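Local coordinates for protein lipase (PDB 4OPM) that probably hydrolyses ester bonds of lipids, being a putative bacterial lipase built on the alpha/beta hydrolase fold, at residues 98-103 with 128-133; 112-118 with 135-141; 148-152 with 254-258; 233-239 with 260-266. All coordinates share one frame; numbering follows the deposited sequence.

Contact 1 (98-103 with 128-133)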
loop_
_atom_site.group_PDB
_atom_site.type_symbol
_atom_site.label_atom_id
_atom_site.label_comp_id
_atom_site.label_asym_id
_atom_site.label_seq_id
_atom_site.Cartn_x
_atom_site.Cartn_y
_atom_site.Cartn_z
ATOM N N ALA A 98 1.154 -2.369 -12.131
ATOM C CA ALA A 98 1.337 -0.933 -12.393
ATOM C C ALA A 98 0.597 -0.491 -13.677
ATOM O O ALA A 98 -0.097 0.537 -13.667
ATOM C CB ALA A 98 2.816 -0.601 -12.491
ATOM N N GLU A 99 0.712 -1.283 -14.758
ATOM C CA GLU A 99 0.056 -0.968 -16.024
ATOM C C GLU A 99 -1.469 -1.064 -15.859
ATOM O O GLU A 99 -2.169 -0.192 -16.354
ATOM C CB GLU A 99 0.553 -1.882 -17.155
ATOM C CG GLU A 99 0.003 -1.501 -18.525
ATOM C CD GLU A 99 -1.308 -2.155 -18.925
ATOM O OE1 GLU A 99 -1.638 -3.224 -18.366
ATOM O OE2 GLU A 99 -2.008 -1.599 -19.802
ATOM N N LYS A 100 -1.983 -2.108 -15.166
ATOM C CA LYS A 100 -3.437 -2.255 -14.990
ATOM C C LYS A 100 -3.973 -1.167 -14.045
ATOM O O LYS A 100 -5.089 -0.683 -14.244
ATOM C CB LYS A 100 -3.825 -3.665 -14.522
ATOM C CG LYS A 100 -3.576 -4.751 -15.578
ATOM C CD LYS A 100 -4.386 -4.521 -16.882
ATOM C CE LYS A 100 -4.213 -5.613 -17.900
ATOM N NZ LYS A 100 -2.829 -5.618 -18.479
ATOM N N LEU A 101 -3.158 -0.720 -13.070
ATOM C CA LEU A 101 -3.555 0.379 -12.199
ATOM C C LEU A 101 -3.681 1.662 -13.045
ATOM O O LEU A 101 -4.640 2.400 -12.862
ATOM C CB LEU A 101 -2.559 0.559 -11.046
ATOM C CG LEU A 101 -2.873 1.670 -10.058
ATOM C CD1 LEU A 101 -4.129 1.362 -9.240
ATOM C CD2 LEU A 101 -1.681 1.921 -9.145
ATOM N N ARG A 102 -2.763 1.884 -14.013
ATOM C CA ARG A 102 -2.875 3.041 -14.913
ATOM C C ARG A 102 -4.197 2.971 -15.718
ATOM O O ARG A 102 -4.889 3.985 -15.850
ATOM C CB ARG A 102 -1.664 3.136 -15.858
ATOM C CG ARG A 102 -1.749 4.268 -16.893
ATOM C CD ARG A 102 -1.714 5.651 -16.261
ATOM N NE ARG A 102 -2.046 6.689 -17.235
ATOM C CZ ARG A 102 -2.580 7.865 -16.931
ATOM N NH1 ARG A 102 -2.857 8.171 -15.667
ATOM N NH2 ARG A 102 -2.844 8.746 -17.884
ATOM N N ARG A 103 -4.553 1.776 -16.237
ATOM C CA ARG A 103 -5.803 1.588 -16.997
ATOM C C ARG A 103 -7.013 1.934 -16.108
ATOM O O ARG A 103 -7.969 2.560 -16.584
ATOM C CB ARG A 103 -5.936 0.157 -17.557
ATOM C CG ARG A 103 -4.825 -0.276 -18.525
ATOM C CD ARG A 103 -4.905 0.354 -19.914
ATOM N NE ARG A 103 -4.367 1.722 -19.962
ATOM C CZ ARG A 103 -3.081 2.037 -20.100
ATOM N NH1 ARG A 103 -2.158 1.084 -20.178
ATOM N NH2 ARG A 103 -2.705 3.308 -20.146
ATOM N N LEU A 128 7.112 2.385 -9.818
ATOM C CA LEU A 128 7.035 2.004 -11.230
ATOM C C LEU A 128 6.072 2.936 -11.980
ATOM O O LEU A 128 6.385 3.391 -13.079
ATOM C CB LEU A 128 6.615 0.536 -11.366
ATOM C CG LEU A 128 6.966 -0.173 -12.674
ATOM C CD1 LEU A 128 8.468 -0.020 -13.022
ATOM C CD2 LEU A 128 6.592 -1.639 -12.596
ATOM N N TYR A 129 4.937 3.264 -11.355
ATOM C CA TYR A 129 3.948 4.177 -11.910
ATOM C C TYR A 129 4.563 5.572 -12.141
ATOM O O TYR A 129 4.424 6.115 -13.239
ATOM C CB TYR A 129 2.730 4.275 -10.965
ATOM C CG TYR A 129 1.546 4.988 -11.577
ATOM C CD1 TYR A 129 1.507 6.379 -11.656
ATOM C CD2 TYR A 129 0.435 4.277 -12.022
ATOM C CE1 TYR A 129 0.403 7.043 -12.190
ATOM C CE2 TYR A 129 -0.677 4.929 -12.551
ATOM C CZ TYR A 129 -0.692 6.315 -12.627
ATOM O OH TYR A 129 -1.774 6.967 -13.164
ATOM N N ALA A 130 5.281 6.115 -11.127
ATOM C CA ALA A 130 5.918 7.435 -11.184
ATOM C C ALA A 130 6.980 7.515 -12.279
ATOM O O ALA A 130 7.132 8.569 -12.907
ATOM C CB ALA A 130 6.542 7.773 -9.852
ATOM N N GLY A 131 7.687 6.407 -12.500
ATOM C CA GLY A 131 8.718 6.306 -13.525
ATOM C C GLY A 131 8.144 6.189 -14.924
ATOM O O GLY A 131 8.665 6.805 -15.857
ATOM N N GLN A 132 7.069 5.395 -15.086
ATOM C CA GLN A 132 6.445 5.163 -16.391
ATOM C C GLN A 132 5.509 6.307 -16.795
ATOM O O GLN A 132 5.388 6.585 -17.983
ATOM C CB GLN A 132 5.674 3.829 -16.405
ATOM C CG GLN A 132 6.570 2.582 -16.312
ATOM C CD GLN A 132 5.821 1.282 -16.077
ATOM O OE1 GLN A 132 4.698 1.247 -15.557
ATOM N NE2 GLN A 132 6.456 0.167 -16.415
ATOM N N TYR A 133 4.853 6.973 -15.818
ATOM C CA TYR A 133 3.890 8.050 -16.076
ATOM C C TYR A 133 4.285 9.331 -15.267
ATOM O O TYR A 133 3.528 9.760 -14.390
ATOM C CB TYR A 133 2.461 7.536 -15.729
ATOM C CG TYR A 133 2.164 6.146 -16.275
ATOM C CD1 TYR A 133 1.932 5.941 -17.635
ATOM C CD2 TYR A 133 2.148 5.034 -15.438
ATOM C CE1 TYR A 133 1.692 4.661 -18.147
ATOM C CE2 TYR A 133 1.891 3.752 -15.935
ATOM C CZ TYR A 133 1.670 3.568 -17.292
ATOM O OH TYR A 133 1.407 2.301 -17.785
HETATM O O HOH W 1 0.673 2.134 -20.392
#
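Arg102 of helix 98-103 packs against both Tyr129 and Tyr133, its CG over one face of Tyr133 and its NH1 on the hydroxyl of Tyr129, where two helices of the alpha/beta hydrolase fold meet. Their axes come within 10.1 Å and cross at -70°, and the backbones are nearest at Ala98 and Tyr129.

The polar part is small. Arg102 NH1 donates to Tyr129 OH at 3.0 Å, with the oxygen tilted slightly from the guanidinium plane, and the guanidinium and the phenol ring stand 75° apart. The bend of the arginine chain about CB-CG (chi2 66°) turns its end back toward this hydroxyl. Tyr133 OH is reached by water instead: one molecule in the plane of its ring joins it to Arg103 NH1. Arg103 NH1 also forms a salt bridge with Glu99 OE2, while Lys100 NZ takes the other carboxylate oxygen, so a charged network borders the tyrosine hydroxyl.

Apolar contact does the rest. Ala98 CB meets Leu128 CD2 at 3.9 Å, and Leu101 CD2 approaches the Tyr129 ring obliquely; the same Leu101 side chain also touches Leu48 and Ile50 of strand 46-50. The two tyrosines pack on each other, with Tyr133 CD2 over the centre of the Tyr129 ring. The Tyr133 ring is itself sandwiched, Gln132 CB on one face and, on the opposite face, Arg102 CG, 3.7 Å from the ring centroid in a CH-pi contact.

Contact 2 (112-118 with 135-141)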
loop_
_atom_site.group_PDB
_atom_site.type_symbol
_atom_site.label_atom_id
_atom_site.label_comp_id
_atom_site.label_asym_id
_atom_site.label_seq_id
_atom_site.Cartn_x
_atom_site.Cartn_y
_atom_site.Cartn_z
ATOM N N GLY A 112 -5.074 14.598 -15.110
ATOM C CA GLY A 112 -3.950 15.413 -14.652
ATOM C C GLY A 112 -3.015 14.724 -13.671
ATOM O O GLY A 112 -3.102 13.504 -13.482
ATOM N N PRO A 113 -2.082 15.479 -13.036
ATOM C CA PRO A 113 -1.152 14.842 -12.098
ATOM C C PRO A 113 -1.869 14.514 -10.791
ATOM O O PRO A 113 -2.638 15.329 -10.271
ATOM C CB PRO A 113 -0.041 15.889 -11.916
ATOM C CG PRO A 113 -0.345 16.985 -12.888
ATOM C CD PRO A 113 -1.808 16.924 -13.145
ATOM N N ILE A 114 -1.639 13.300 -10.282
ATOM C CA ILE A 114 -2.279 12.882 -9.043
ATOM C C ILE A 114 -1.226 12.549 -7.985
ATOM O O ILE A 114 -0.115 12.124 -8.307
ATOM C CB ILE A 114 -3.295 11.718 -9.250
ATOM C CG1 ILE A 114 -2.606 10.373 -9.594
ATOM C CG2 ILE A 114 -4.399 12.111 -10.261
ATOM C CD1 ILE A 114 -3.529 9.136 -9.569
ATOM N N HIS A 115 -1.585 12.794 -6.718
ATOM C CA HIS A 115 -0.727 12.483 -5.585
ATOM C C HIS A 115 -0.814 10.979 -5.376
ATOM O O HIS A 115 -1.922 10.433 -5.369
ATOM C CB HIS A 115 -1.197 13.222 -4.341
ATOM C CG HIS A 115 -1.106 14.708 -4.426
ATOM N ND1 HIS A 115 0.100 15.362 -4.276
ATOM C CD2 HIS A 115 -2.096 15.626 -4.547
ATOM C CE1 HIS A 115 -0.183 16.655 -4.345
ATOM N NE2 HIS A 115 -1.498 16.861 -4.493
ATOM N N ILE A 116 0.320 10.297 -5.242
ATOM C CA ILE A 116 0.292 8.846 -5.071
ATOM C C ILE A 116 1.006 8.440 -3.789
ATOM O O ILE A 116 2.064 8.966 -3.482
ATOM C CB ILE A 116 0.873 8.112 -6.316
ATOM C CG1 ILE A 116 0.108 8.527 -7.604
ATOM C CG2 ILE A 116 0.806 6.595 -6.129
ATOM C CD1 ILE A 116 0.849 8.335 -8.841
ATOM N N ALA A 117 0.410 7.494 -3.042
ATOM C CA ALA A 117 1.004 6.961 -1.815
ATOM C C ALA A 117 0.995 5.455 -1.893
ATOM O O ALA A 117 0.027 4.863 -2.372
ATOM C CB ALA A 117 0.254 7.437 -0.579
ATOM N N GLY A 118 2.074 4.846 -1.445
ATOM C CA GLY A 118 2.193 3.396 -1.487
ATOM C C GLY A 118 2.801 2.822 -0.231
ATOM O O GLY A 118 3.813 3.327 0.262
ATOM N N PHE A 135 4.434 12.656 -15.968
ATOM C CA PHE A 135 3.576 13.833 -16.105
ATOM C C PHE A 135 2.213 13.620 -15.438
ATOM O O PHE A 135 1.464 14.590 -15.278
ATOM C CB PHE A 135 3.400 14.211 -17.586
ATOM C CG PHE A 135 4.691 14.628 -18.255
ATOM C CD1 PHE A 135 5.296 15.842 -17.942
ATOM C CD2 PHE A 135 5.302 13.808 -19.196
ATOM C CE1 PHE A 135 6.496 16.222 -18.555
ATOM C CE2 PHE A 135 6.498 14.192 -19.813
ATOM C CZ PHE A 135 7.087 15.394 -19.487
ATOM N N GLU A 136 1.906 12.360 -15.054
ATOM C CA GLU A 136 0.652 11.964 -14.404
ATOM C C GLU A 136 0.821 11.829 -12.884
ATOM O O GLU A 136 -0.142 11.515 -12.178
ATOM C CB GLU A 136 0.144 10.624 -14.984
ATOM C CG GLU A 136 -0.084 10.606 -16.491
ATOM C CD GLU A 136 -1.019 11.658 -17.057
ATOM O OE1 GLU A 136 -2.064 11.941 -16.426
ATOM O OE2 GLU A 136 -0.709 12.189 -18.149
ATOM N N THR A 137 2.044 12.039 -12.384
ATOM C CA THR A 137 2.404 11.889 -10.971
ATOM C C THR A 137 2.767 13.263 -10.366
ATOM O O THR A 137 3.793 13.849 -10.720
ATOM C CB THR A 137 3.553 10.854 -10.845
ATOM O OG1 THR A 137 3.201 9.650 -11.558
ATOM C CG2 THR A 137 3.910 10.544 -9.381
ATOM N N LYS A 138 1.933 13.758 -9.443
ATOM C CA LYS A 138 2.130 15.061 -8.790
ATOM C C LYS A 138 3.080 14.950 -7.601
ATOM O O LYS A 138 3.807 15.896 -7.311
ATOM C CB LYS A 138 0.782 15.637 -8.336
ATOM C CG LYS A 138 0.800 17.142 -8.080
ATOM C CD LYS A 138 -0.601 17.654 -7.821
ATOM C CE LYS A 138 -0.703 19.143 -7.992
ATOM N NZ LYS A 138 -2.121 19.591 -7.974
ATOM N N SER A 139 3.024 13.824 -6.882
ATOM C CA SER A 139 3.872 13.587 -5.710
ATOM C C SER A 139 3.871 12.119 -5.390
ATOM O O SER A 139 2.980 11.382 -5.831
ATOM C CB SER A 139 3.387 14.393 -4.497
ATOM O OG SER A 139 2.250 13.798 -3.888
ATOM N N LEU A 140 4.858 11.708 -4.595
ATOM C CA LEU A 140 5.012 10.323 -4.179
ATOM C C LEU A 140 5.192 10.243 -2.659
ATOM O O LEU A 140 5.976 11.003 -2.092
ATOM C CB LEU A 140 6.235 9.756 -4.909
ATOM C CG LEU A 140 6.316 8.255 -5.174
ATOM C CD1 LEU A 140 5.181 7.781 -6.111
ATOM C CD2 LEU A 140 7.646 7.920 -5.831
ATOM N N PHE A 141 4.465 9.332 -2.007
ATOM C CA PHE A 141 4.601 9.140 -0.571
ATOM C C PHE A 141 4.903 7.669 -0.370
ATOM O O PHE A 141 4.079 6.817 -0.697
ATOM C CB PHE A 141 3.361 9.608 0.207
ATOM C CG PHE A 141 3.388 9.392 1.708
ATOM C CD1 PHE A 141 4.590 9.417 2.417
ATOM C CD2 PHE A 141 2.204 9.218 2.423
ATOM C CE1 PHE A 141 4.608 9.234 3.805
ATOM C CE2 PHE A 141 2.219 9.062 3.810
ATOM C CZ PHE A 141 3.417 9.075 4.496
HETATM O O HOH W 2 -3.282 18.713 -10.433
HETATM O O HOH W 3 1.696 11.612 -2.338
#
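Ile114 and Ile116 bond through both N and O to the chain at 135-141, the alternation expected of neighbouring parallel strands. Ile114 N donates to Glu136 O, and Ile114 O accepts from Lys138 N at 2.9 Å. The chain turns a corner at Lys138, and the pairing resumes beyond it: Ile116 N donates to Ser139 O, Ile116 O receives Phe141 N at 2.8 Å, and Gly118 N donates to Phe141 O, the pairing continuing through Gly118 to Val143. Ile116 O has a further donor in a water, which also bonds Ser139 OG.

The imidazole of His115 is held at both nitrogens. ND1 is hydrogen-bonded to Ser139 OG at 2.7 Å; the hydroxyl lies at the ring edge, placed there by chi1 of 77°, which sets OG between the serine's own N and carbonyl carbon. NE2 bonds Glu296, whose carboxylate also forms a salt bridge with Lys138 NZ. The extended lysine chain lays its CD over a face of the imidazole, 3.9 Å from the centroid.

On the other face of the sheet Ile116 CD1 meets Thr137 CG2 at 3.8 Å, while Thr137 OG1 bonds Tyr133 O. Connected through helix 121-132, the two strands form a beta-alpha-beta crossover, and Gly118 begins a GxSxG sequence consistent with the nucleophile elbow of alpha/beta hydrolases.

Contact 3 (148-152 with 254-258)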
loop_
_atom_site.group_PDB
_atom_site.type_symbol
_atom_site.label_atom_id
_atom_site.label_comp_id
_atom_site.label_asym_id
_atom_site.label_seq_id
_atom_site.Cartn_x
_atom_site.Cartn_y
_atom_site.Cartn_z
ATOM N N ILE A 148 14.610 -2.638 -4.774
ATOM C CA ILE A 148 15.790 -3.519 -4.814
ATOM C C ILE A 148 16.958 -2.663 -4.354
ATOM O O ILE A 148 17.394 -1.761 -5.073
ATOM C CB ILE A 148 16.004 -4.215 -6.193
ATOM C CG1 ILE A 148 14.662 -4.773 -6.746
ATOM C CG2 ILE A 148 17.032 -5.319 -6.028
ATOM C CD1 ILE A 148 14.706 -5.425 -8.179
ATOM N N PHE A 149 17.424 -2.925 -3.123
ATOM C CA PHE A 149 18.359 -2.066 -2.421
ATOM C C PHE A 149 19.718 -2.670 -2.119
ATOM O O PHE A 149 19.807 -3.834 -1.738
ATOM C CB PHE A 149 17.704 -1.660 -1.083
ATOM C CG PHE A 149 16.297 -1.099 -1.205
ATOM C CD1 PHE A 149 16.082 0.181 -1.708
ATOM C CD2 PHE A 149 15.192 -1.846 -0.801
ATOM C CE1 PHE A 149 14.786 0.701 -1.827
ATOM C CE2 PHE A 149 13.893 -1.325 -0.914
ATOM C CZ PHE A 149 13.697 -0.055 -1.429
ATOM N N ARG A 150 20.767 -1.834 -2.194
ATOM C CA ARG A 150 22.128 -2.216 -1.815
ATOM C C ARG A 150 22.235 -2.333 -0.299
ATOM O O ARG A 150 23.021 -3.140 0.192
ATOM C CB ARG A 150 23.155 -1.190 -2.319
ATOM C CG ARG A 150 23.296 -1.176 -3.825
ATOM C CD ARG A 150 24.448 -0.308 -4.293
ATOM N NE ARG A 150 24.140 0.294 -5.590
ATOM C CZ ARG A 150 24.268 -0.322 -6.765
ATOM N NH1 ARG A 150 24.719 -1.570 -6.827
ATOM N NH2 ARG A 150 23.942 0.307 -7.887
ATOM N N SER A 151 21.436 -1.531 0.441
ATOM C CA SER A 151 21.480 -1.482 1.909
ATOM C C SER A 151 20.542 -2.524 2.556
ATOM O O SER A 151 20.418 -2.548 3.786
ATOM C CB SER A 151 21.174 -0.071 2.413
ATOM O OG SER A 151 19.836 0.308 2.144
ATOM N N ALA A 152 19.935 -3.418 1.718
ATOM C CA ALA A 152 19.048 -4.496 2.164
ATOM C C ALA A 152 19.745 -5.347 3.217
ATOM O O ALA A 152 20.893 -5.774 3.012
ATOM C CB ALA A 152 18.648 -5.361 0.980
ATOM N N ASN A 254 17.169 5.827 3.773
ATOM C CA ASN A 254 18.246 6.736 3.352
ATOM C C ASN A 254 18.687 6.426 1.930
ATOM O O ASN A 254 19.011 7.345 1.192
ATOM C CB ASN A 254 19.444 6.701 4.306
ATOM C CG ASN A 254 19.200 7.443 5.595
ATOM O OD1 ASN A 254 19.671 7.037 6.663
ATOM N ND2 ASN A 254 18.431 8.532 5.540
ATOM N N GLU A 255 18.667 5.146 1.533
ATOM C CA GLU A 255 19.013 4.779 0.166
ATOM C C GLU A 255 17.971 5.378 -0.819
ATOM O O GLU A 255 18.361 6.002 -1.813
ATOM C CB GLU A 255 19.108 3.263 0.024
ATOM C CG GLU A 255 19.681 2.850 -1.318
ATOM C CD GLU A 255 19.919 1.369 -1.507
ATOM O OE1 GLU A 255 19.935 0.623 -0.503
ATOM O OE2 GLU A 255 20.133 0.957 -2.668
ATOM N N LEU A 256 16.655 5.267 -0.500
ATOM C CA LEU A 256 15.599 5.857 -1.333
ATOM C C LEU A 256 15.789 7.370 -1.455
ATOM O O LEU A 256 15.673 7.902 -2.561
ATOM C CB LEU A 256 14.191 5.545 -0.787
ATOM C CG LEU A 256 13.630 4.166 -1.082
ATOM C CD1 LEU A 256 12.402 3.885 -0.207
ATOM C CD2 LEU A 256 13.280 3.999 -2.584
ATOM N N LYS A 257 16.153 8.039 -0.340
ATOM C CA LYS A 257 16.432 9.470 -0.305
ATOM C C LYS A 257 17.584 9.803 -1.278
ATOM O O LYS A 257 17.455 10.742 -2.055
ATOM C CB LYS A 257 16.766 9.931 1.135
ATOM C CG LYS A 257 17.390 11.344 1.259
ATOM C CD LYS A 257 16.398 12.434 0.909
ATOM C CE LYS A 257 16.909 13.818 1.205
ATOM N NZ LYS A 257 17.830 14.296 0.146
ATOM N N ARG A 258 18.671 9.007 -1.264
ATOM C CA ARG A 258 19.821 9.217 -2.147
ATOM C C ARG A 258 19.458 9.000 -3.624
ATOM O O ARG A 258 19.974 9.701 -4.489
ATOM C CB ARG A 258 20.975 8.275 -1.764
ATOM C CG ARG A 258 21.643 8.603 -0.424
ATOM C CD ARG A 258 22.959 7.857 -0.224
ATOM N NE ARG A 258 22.810 6.396 -0.166
ATOM C CZ ARG A 258 22.522 5.705 0.937
ATOM N NH1 ARG A 258 22.323 6.334 2.092
ATOM N NH2 ARG A 258 22.420 4.382 0.892
HETATM O O HOH W 4 19.154 0.399 -5.372
#
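With chi1 at -171° and chi2 at 175°, Glu255 stretches straight out from its helix and carries its carboxylate into the loop at 149-151, while chi1 of 67° on Ser151 swings OG round to meet it. In this alpha/beta hydrolase fold the side chain ties helix 251-259 to the loop that follows strand 137-143.

Both carboxylate oxygens accept from the loop. OE2 receives Arg150 N at 2.9 Å on its syn lone pair, and a water beside it also lies within bonding distance of Ile148 O. OE1 takes two bonds from one residue, Ser151 N at 2.8 Å and Ser151 OG, the hydroxyl arriving nearly along the C-O axis. These NH and OH dipoles, set round a buried acid, would tend to stabilise its negative charge. The guanidinium of Arg150 turns away and forms a salt bridge with Asp224.

Beside the carboxylate, Phe149 presents its ring edge to the helix, the ring plane 76° from that of the carboxylate. Phe226 of helix 223-231 meets this ring edge-to-face and also touches Leu256, extending the apolar patch. Phe149 CB comes to 3.2 Å from Glu255 OE1, and at the ring's rim Phe149 CE1 packs on Leu256 CD2, in the plane of the ring, at 3.7 Å.

Contact 4 (233-239 with 260-266)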
loop_
_atom_site.group_PDB
_atom_site.type_symbol
_atom_site.label_atom_id
_atom_site.label_comp_id
_atom_site.label_asym_id
_atom_site.label_seq_id
_atom_site.Cartn_x
_atom_site.Cartn_y
_atom_site.Cartn_z
ATOM N N ILE A 233 12.604 9.386 -11.900
ATOM C CA ILE A 233 11.514 9.919 -11.070
ATOM C C ILE A 233 11.876 11.317 -10.520
ATOM O O ILE A 233 12.768 11.441 -9.688
ATOM C CB ILE A 233 11.153 8.923 -9.930
ATOM C CG1 ILE A 233 10.676 7.565 -10.511
ATOM C CG2 ILE A 233 10.076 9.526 -8.998
ATOM C CD1 ILE A 233 10.616 6.405 -9.513
ATOM N N ASP A 234 11.169 12.352 -10.980
ATOM C CA ASP A 234 11.414 13.741 -10.557
ATOM C C ASP A 234 10.355 14.214 -9.566
ATOM O O ASP A 234 10.457 15.327 -9.057
ATOM C CB ASP A 234 11.414 14.687 -11.783
ATOM C CG ASP A 234 12.592 14.542 -12.736
ATOM O OD1 ASP A 234 13.573 13.842 -12.378
ATOM O OD2 ASP A 234 12.544 15.144 -13.828
ATOM N N ALA A 235 9.330 13.390 -9.315
ATOM C CA ALA A 235 8.220 13.754 -8.422
ATOM C C ALA A 235 8.709 14.126 -7.008
ATOM O O ALA A 235 9.592 13.433 -6.468
ATOM C CB ALA A 235 7.228 12.601 -8.321
ATOM N N PRO A 236 8.173 15.217 -6.393
ATOM C CA PRO A 236 8.514 15.490 -4.982
ATOM C C PRO A 236 8.089 14.275 -4.159
ATOM O O PRO A 236 6.990 13.747 -4.375
ATOM C CB PRO A 236 7.720 16.755 -4.642
ATOM C CG PRO A 236 6.620 16.800 -5.626
ATOM C CD PRO A 236 7.116 16.126 -6.880
ATOM N N THR A 237 8.984 13.778 -3.289
ATOM C CA THR A 237 8.733 12.523 -2.579
ATOM C C THR A 237 8.924 12.662 -1.072
ATOM O O THR A 237 9.899 13.260 -0.598
ATOM C CB THR A 237 9.657 11.417 -3.168
ATOM O OG1 THR A 237 9.415 11.291 -4.575
ATOM C CG2 THR A 237 9.471 10.048 -2.499
ATOM N N LEU A 238 7.983 12.075 -0.333
ATOM C CA LEU A 238 8.006 11.962 1.107
ATOM C C LEU A 238 8.255 10.494 1.435
ATOM O O LEU A 238 7.607 9.617 0.858
ATOM C CB LEU A 238 6.689 12.472 1.729
ATOM C CG LEU A 238 6.586 12.426 3.266
ATOM C CD1 LEU A 238 7.623 13.355 3.924
ATOM C CD2 LEU A 238 5.188 12.810 3.725
ATOM N N ILE A 239 9.210 10.232 2.328
ATOM C CA ILE A 239 9.556 8.864 2.737
ATOM C C ILE A 239 9.293 8.752 4.209
ATOM O O ILE A 239 9.791 9.571 4.977
ATOM C CB ILE A 239 11.044 8.517 2.401
ATOM C CG1 ILE A 239 11.351 8.668 0.891
ATOM C CG2 ILE A 239 11.457 7.116 2.920
ATOM C CD1 ILE A 239 12.846 8.951 0.600
ATOM N N LEU A 260 16.299 9.242 -5.111
ATOM C CA LEU A 260 15.265 10.120 -5.651
ATOM C C LEU A 260 15.651 11.588 -5.516
ATOM O O LEU A 260 15.780 12.095 -4.398
ATOM C CB LEU A 260 13.924 9.839 -4.948
ATOM C CG LEU A 260 13.359 8.422 -5.142
ATOM C CD1 LEU A 260 12.277 8.119 -4.111
ATOM C CD2 LEU A 260 12.822 8.220 -6.566
ATOM N N LYS A 261 15.823 12.263 -6.676
ATOM C CA LYS A 261 16.237 13.662 -6.843
ATOM C C LYS A 261 15.468 14.642 -5.930
ATOM O O LYS A 261 16.090 15.493 -5.299
ATOM C CB LYS A 261 16.036 14.075 -8.320
ATOM C CG LYS A 261 16.598 15.440 -8.699
ATOM C CD LYS A 261 16.305 15.768 -10.159
ATOM C CE LYS A 261 16.863 17.110 -10.572
ATOM N NZ LYS A 261 16.670 17.360 -12.027
ATOM N N ASN A 262 14.136 14.528 -5.880
ATOM C CA ASN A 262 13.298 15.458 -5.131
ATOM C C ASN A 262 12.657 14.829 -3.896
ATOM O O ASN A 262 11.575 15.228 -3.475
ATOM C CB ASN A 262 12.261 16.084 -6.070
ATOM C CG ASN A 262 12.937 16.986 -7.092
ATOM O OD1 ASN A 262 13.816 17.786 -6.756
ATOM N ND2 ASN A 262 12.609 16.825 -8.372
ATOM N N ALA A 263 13.367 13.903 -3.265
ATOM C CA ALA A 263 12.896 13.324 -2.018
ATOM C C ALA A 263 13.322 14.220 -0.859
ATOM O O ALA A 263 14.415 14.795 -0.884
ATOM C CB ALA A 263 13.451 11.923 -1.839
ATOM N N GLN A 264 12.446 14.359 0.122
ATOM C CA GLN A 264 12.692 15.093 1.366
ATOM C C GLN A 264 13.441 14.195 2.348
ATOM O O GLN A 264 13.405 12.977 2.153
ATOM C CB GLN A 264 11.336 15.506 1.991
ATOM C CG GLN A 264 10.719 16.690 1.278
ATOM C CD GLN A 264 9.441 17.173 1.897
ATOM O OE1 GLN A 264 8.673 17.868 1.240
ATOM N NE2 GLN A 264 9.194 16.866 3.180
ATOM N N PRO A 265 14.061 14.730 3.441
ATOM C CA PRO A 265 14.667 13.838 4.450
ATOM C C PRO A 265 13.629 12.851 5.005
ATOM O O PRO A 265 12.498 13.264 5.289
ATOM C CB PRO A 265 15.146 14.809 5.539
ATOM C CG PRO A 265 15.359 16.111 4.809
ATOM C CD PRO A 265 14.213 16.150 3.835
ATOM N N PRO A 266 13.951 11.538 5.095
ATOM C CA PRO A 266 12.946 10.569 5.571
ATOM C C PRO A 266 12.487 10.821 7.001
ATOM O O PRO A 266 13.241 11.348 7.820
ATOM C CB PRO A 266 13.674 9.221 5.485
ATOM C CG PRO A 266 14.800 9.457 4.520
ATOM C CD PRO A 266 15.226 10.869 4.777
HETATM O O HOH W 5 12.260 12.659 -7.073
HETATM O O HOH W 6 15.400 10.900 -9.186
HETATM O O HOH W 7 10.998 12.257 3.153
#
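Near the edge of the central sheet of this alpha/beta hydrolase fold, the entry into strand 237-242 is joined to the chain that runs from helix 251-259 to the outermost strand 267-269. Thr237 and Ala263 form a single backbone bridge: Thr237 N donates to Asn262 O at 3.0 Å, and Gln264 N returns a bond of 2.9 Å to Thr237 O.

Upstream of the bridge, Asn262 uses its side chain. Its ND2 donates to Asp234 O at 2.7 Å with an N-H...O angle of 168°, the acceptor lying close to the amide plane, so the bond is nearly straight and the amide plane points at the carbonyl oxygen. A type I turn from Leu260 to Ala263 brings this residue round. Waters fill in where the backbones part: one is held by Asn262 N and donates to both Ile233 O and Ala235 O, and another links Lys261 N with Ile233 O. Thr237 OG1 turns back on its own segment to bond Ala235 O.

Apolar contacts accompany these bonds at both ends. Leu260 forks, CD2 against Ile233 CB at 3.8 Å and CD1 against Thr237 CG2 at the same distance. Further along, Ile239 CD1 touches Ala263 CB, and Ile239 CG2 lies beside Pro266 CB, the Ile239 and Pro266 side chains pointing the same way.

Strand 137-143 lies on the other side of strand 237-242, bonded to Pro236 and Leu238 through Leu140. Helix 281-298 packs on Leu238 and Gln264, helix 251-259 on Ile239 and Pro266, and helix 121-132 on Ile233.

In the fold
Contact 2 lies within the central sheet and is mostly buried, and contact 4 continues the same sheet outward: Leu140 of contact 2 bonds the backbones of Pro236 and Leu238 in contact 4. Both rest on backbone hydrogen bonds, but contact 4 adds waters and an asparagine amide where its chains diverge. In contacts 1 and 3 side chains do the reaching. Contact 1, partly exposed, packs helix on helix with tyrosines and arginine, and its Tyr129 also lies against Ile116 of contact 2; in contact 3 one buried carboxylate is met by backbone N-H groups and a hydroxyl. Lys257 of contact 3's helix packs on residues 263-265 of contact 4, whereas contacts 1 and 3 stay about 10 Å apart at their nearest atoms.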